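Local coordinates for 3-hydroxyacyl-thioester dehydratase Z (Mycobacterium tuberculosis, PDB 2C2I), which probably catalyses the reversible hydration of trans-2-enoyl-CoA to (3R)-3-hydroxyacyl-CoA in fatty acid metabolism, working as a homodimer, at residues S21-I26 against E132-A137; N32-A37 against G63-A68. One frame throughout, in Å; residues are numbered along the deposited sequence.

Contact 1: residues S21-I26 against E132-A137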
# COMPACT_ATOMS: atom_id res chain seq x y z
N SER A 21 -2.26 -7.67 17.18
CA SER A 21 -1.29 -6.66 17.55
C SER A 21 -1.76 -5.89 18.78
O SER A 21 -2.89 -6.07 19.26
CB SER A 21 -1.10 -5.67 16.40
OG SER A 21 -2.21 -4.78 16.32
N ASP A 22 -0.90 -5.01 19.26
CA ASP A 22 -1.29 -3.99 20.22
C ASP A 22 -2.07 -2.90 19.49
O ASP A 22 -2.11 -2.86 18.25
CB ASP A 22 -0.04 -3.37 20.88
CG ASP A 22 0.97 -4.42 21.38
OD1 ASP A 22 0.56 -5.55 21.74
OD2 ASP A 22 2.18 -4.10 21.40
N TRP A 23 -2.72 -2.02 20.25
CA TRP A 23 -3.26 -0.79 19.69
C TRP A 23 -2.09 0.14 19.35
O TRP A 23 -1.12 0.25 20.12
CB TRP A 23 -4.20 -0.11 20.70
CG TRP A 23 -5.50 -0.82 20.92
CD1 TRP A 23 -5.87 -1.57 22.03
CD2 TRP A 23 -6.63 -0.83 20.04
NE1 TRP A 23 -7.15 -2.05 21.87
CE2 TRP A 23 -7.64 -1.61 20.67
CE3 TRP A 23 -6.89 -0.27 18.79
CZ2 TRP A 23 -8.89 -1.84 20.07
CZ3 TRP A 23 -8.13 -0.50 18.20
CH2 TRP A 23 -9.12 -1.28 18.84
N VAL A 24 -2.17 0.78 18.19
CA VAL A 24 -1.20 1.81 17.81
C VAL A 24 -1.98 3.07 17.44
O VAL A 24 -3.04 2.99 16.82
CB VAL A 24 -0.22 1.38 16.66
CG1 VAL A 24 0.38 -0.01 16.90
CG2 VAL A 24 -0.85 1.47 15.29
N THR A 25 -1.46 4.22 17.85
CA THR A 25 -2.12 5.50 17.58
C THR A 25 -1.56 6.08 16.29
O THR A 25 -0.34 6.20 16.13
CB THR A 25 -1.95 6.48 18.76
OG1 THR A 25 -2.55 5.92 19.93
CG2 THR A 25 -2.59 7.85 18.44
N ILE A 26 -2.45 6.42 15.36
CA ILE A 26 -2.05 7.04 14.08
C ILE A 26 -2.08 8.56 14.23
O ILE A 26 -3.15 9.14 14.43
CB ILE A 26 -2.95 6.55 12.91
CG1 ILE A 26 -2.86 5.02 12.73
CG2 ILE A 26 -2.60 7.25 11.59
CD1 ILE A 26 -1.43 4.42 12.88
N GLU A 132 -8.87 -3.23 12.75
CA GLU A 132 -9.98 -2.50 13.36
C GLU A 132 -9.53 -1.11 13.78
O GLU A 132 -8.35 -0.90 14.04
CB GLU A 132 -10.53 -3.26 14.58
CG GLU A 132 -9.61 -3.31 15.77
CD GLU A 132 -10.20 -4.18 16.89
OE1 GLU A 132 -11.36 -3.93 17.31
OE2 GLU A 132 -9.52 -5.13 17.32
N VAL A 133 -10.47 -0.17 13.85
CA VAL A 133 -10.16 1.17 14.35
C VAL A 133 -11.11 1.49 15.52
O VAL A 133 -12.31 1.32 15.40
CB VAL A 133 -10.13 2.27 13.20
CG1 VAL A 133 -11.35 2.18 12.27
CG2 VAL A 133 -9.97 3.67 13.76
N GLU A 134 -10.55 1.94 16.63
CA GLU A 134 -11.24 1.96 17.93
C GLU A 134 -12.60 2.67 18.03
O GLU A 134 -13.44 2.26 18.86
CB GLU A 134 -10.29 2.46 19.02
CG GLU A 134 -10.70 2.08 20.44
CD GLU A 134 -9.63 2.41 21.44
OE1 GLU A 134 -9.02 3.50 21.31
OE2 GLU A 134 -9.38 1.58 22.34
N GLY A 135 -12.86 3.68 17.21
CA GLY A 135 -14.18 4.36 17.23
C GLY A 135 -15.27 4.02 16.20
O GLY A 135 -16.24 4.78 16.07
N SER A 136 -15.13 2.92 15.46
CA SER A 136 -16.19 2.51 14.51
C SER A 136 -16.41 0.97 14.47
O SER A 136 -15.54 0.18 14.85
CB SER A 136 -15.98 3.14 13.11
OG SER A 136 -15.38 2.26 12.16
N ALA A 137 -17.60 0.55 14.04
CA ALA A 137 -17.93 -0.88 13.96
C ALA A 137 -17.21 -1.53 12.77
O ALA A 137 -16.84 -2.69 12.85
CB ALA A 137 -19.41 -1.07 13.81

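Contact 2: residues N32-A37 against G63-A68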
# COMPACT_ATOMS: atom_id res chain seq x y z
N ASN A 32 1.44 13.16 7.77
CA ASN A 32 2.29 14.13 7.04
C ASN A 32 3.56 13.53 6.45
O ASN A 32 3.92 13.84 5.31
CB ASN A 32 2.65 15.29 7.96
CG ASN A 32 1.44 16.07 8.44
OD1 ASN A 32 0.33 15.86 7.97
ND2 ASN A 32 1.66 16.96 9.39
N LEU A 33 4.26 12.68 7.21
CA LEU A 33 5.47 12.03 6.71
C LEU A 33 5.10 11.13 5.54
O LEU A 33 5.84 11.06 4.58
CB LEU A 33 6.17 11.20 7.79
CG LEU A 33 6.83 11.90 8.99
CD1 LEU A 33 7.34 10.91 10.02
CD2 LEU A 33 7.94 12.80 8.52
N PHE A 34 3.95 10.44 5.65
CA PHE A 34 3.47 9.55 4.59
C PHE A 34 3.21 10.32 3.29
O PHE A 34 3.57 9.86 2.18
CB PHE A 34 2.20 8.81 5.01
CG PHE A 34 1.87 7.64 4.11
CD1 PHE A 34 2.52 6.42 4.28
CD2 PHE A 34 0.92 7.77 3.10
CE1 PHE A 34 2.21 5.33 3.43
CE2 PHE A 34 0.61 6.69 2.24
CZ PHE A 34 1.25 5.47 2.41
N ALA A 35 2.54 11.46 3.44
CA ALA A 35 2.28 12.38 2.36
C ALA A 35 3.59 12.82 1.72
O ALA A 35 3.70 12.82 0.52
CB ALA A 35 1.48 13.61 2.88
N ASP A 36 4.59 13.19 2.54
CA ASP A 36 5.91 13.57 1.99
C ASP A 36 6.60 12.42 1.25
O ASP A 36 7.16 12.63 0.17
CB ASP A 36 6.84 14.11 3.08
CG ASP A 36 6.34 15.40 3.71
OD1 ASP A 36 5.48 16.10 3.13
OD2 ASP A 36 6.80 15.71 4.83
N ALA A 37 6.55 11.23 1.84
CA ALA A 37 7.17 10.04 1.26
C ALA A 37 6.57 9.69 -0.11
O ALA A 37 7.29 9.30 -1.03
CB ALA A 37 7.06 8.86 2.21
N GLY A 63 -5.46 5.48 2.98
CA GLY A 63 -5.67 4.01 2.94
C GLY A 63 -4.37 3.27 2.66
O GLY A 63 -4.13 2.17 3.22
N PHE A 64 -3.51 3.85 1.83
CA PHE A 64 -2.26 3.17 1.50
C PHE A 64 -1.37 3.11 2.72
O PHE A 64 -0.52 2.24 2.81
CB PHE A 64 -1.53 3.81 0.32
CG PHE A 64 -2.05 3.41 -1.04
CD1 PHE A 64 -2.12 2.05 -1.42
CD2 PHE A 64 -2.45 4.38 -1.95
CE1 PHE A 64 -2.57 1.69 -2.69
CE2 PHE A 64 -2.88 4.02 -3.25
CZ PHE A 64 -2.97 2.69 -3.61
N MSE A 65 -1.55 4.05 3.65
CA MSE A 65 -0.75 4.01 4.86
C MSE A 65 -1.25 2.93 5.80
O MSE A 65 -0.47 2.15 6.30
CB MSE A 65 -0.71 5.33 5.60
CG MSE A 65 0.16 5.21 6.86
SE MSE A 65 0.48 6.92 7.72
CE MSE A 65 -0.86 7.37 7.66
N THR A 66 -2.56 2.90 6.06
CA THR A 66 -3.14 1.87 6.95
C THR A 66 -2.75 0.46 6.45
O THR A 66 -2.32 -0.40 7.22
CB THR A 66 -4.67 2.04 7.05
OG1 THR A 66 -4.96 3.36 7.57
CG2 THR A 66 -5.28 1.02 8.00
N LEU A 67 -2.87 0.27 5.15
CA LEU A 67 -2.46 -1.01 4.53
C LEU A 67 -0.99 -1.28 4.83
O LEU A 67 -0.64 -2.40 5.18
CB LEU A 67 -2.69 -0.98 3.00
CG LEU A 67 -2.17 -2.21 2.23
CD1 LEU A 67 -2.90 -3.48 2.66
CD2 LEU A 67 -2.33 -1.98 0.72
N ALA A 68 -0.15 -0.26 4.69
CA ALA A 68 1.30 -0.35 4.93
C ALA A 68 1.70 -0.51 6.40
O ALA A 68 2.87 -0.73 6.71
CB ALA A 68 2.02 0.87 4.30

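Contact 1: residues S21-I26 against E132-A137
The nearest CA atoms across the segments are those of Trp23 and Glu134, 8.6 Å apart. That is too far for neighbouring strands, and no hydrogen bond joins the two segments. Strand 105-119 runs between them in the sheet. Residues 132-137 leave their strand in a type I turn from Val133 to Ser136, closed by a hydrogen bond from Ser136 N to Val133 O, 3.2 Å.

The indole of Trp23 bridges the gap. Its CG is anti to the carbonyl carbon (chi1 -71°), and the six-membered ring reaches the strand end beyond. There Glu132 and Glu134 each meet it at about a right angle. Glu132 approaches obliquely: its CD lies 3.7 Å from Trp23 CH2, and its CG is equally near. The carboxylate plane is turned 48° from the ring. Glu134 crosses the benzo part, with CB 3.8 Å from Trp23 CZ3. The extended chain then brings OE2 over one face, 4.0 Å from Trp23 CE2 and offset toward the rim.

These carboxylates bind arginines of the intervening strand. Glu132 OE2 forms a salt bridge with Arg107 NE, and Glu134 OE2 with Arg105 NH2. Arg105 also makes a cation-pi contact with Trp23. These bonds probably help fix the carboxylates beside the ring.

The indole thus spans one intervening strand and packs on two glutamates that are salt-bridged to that strand. The contact lies on the antiparallel sheet of the hot-dog fold, where strand 17-25 is outermost within this chain.

Contact 2: residues N32-A37 against G63-A68
Phe34 packs against Met65 and Phe64 where two helices of the hot-dog fold meet. Helix 28-38 carries Phe34, and helix 63-68 carries the other two. The CA atoms of Phe34 and Met65 are 7.0 Å apart. All three touching residues are buried, and no hydrogen bond crosses between the segments. Position 65 is a selenomethionine, with SE in place of sulfur.

The main interaction is CH-pi. Met65 CB sits 3.5 Å from the centroid of the Phe34 ring, only 5° off the ring normal. The carbon therefore lies over the middle of one face. Phe34 CG is anti to the backbone N (chi1 -165°), which carries the ring across to helix 63-68. The two side chains run antiparallel past each other.

Backbone atoms add to this. The far end of the ring, Phe34 CZ, reaches Met65 N at 3.4 Å. Met65 CA lies over the same ring near CE1 and CZ. Phe64 contributes its CB, 3.9 Å from Phe34 CZ, while its ring turns off from the contact.

Phe34 has further aromatic neighbours. Its ring meets that of His62, and also that of Phe34 of the second subunit, so the contact adjoins the dimer interface. Gly63, at the start of the second helix, belongs by similarity to the substrate-binding residues.

The last interaction is Met-aromatic. The Met65 chain is extended as far as SE, which lies obliquely to the Phe34 ring, 4.6 Å from its centroid and 41° off the normal. It comes closest at the root of the phenyl group, 3.7 Å from Phe34 CB.

Contact 1 and contact 2 lie with their centres about 16 Å apart. Strand 17-25 leads directly into helix 28-38, so one short run of chain supplies the first segment of both. They meet at Ile26 CG2 and Met65 CE, 4.3 Å apart, a loose packing contact in which the CE position is itself doubtful. Contact 2 is near the probable active site: the side chain of Phe64 is about 6 Å from that of Asp40, and that of Phe34 about 7 Å from that of His45. Contact 1 lies near the probable substrate-binding residue Ala98, whose side chain is about 5 Å from that of Val133.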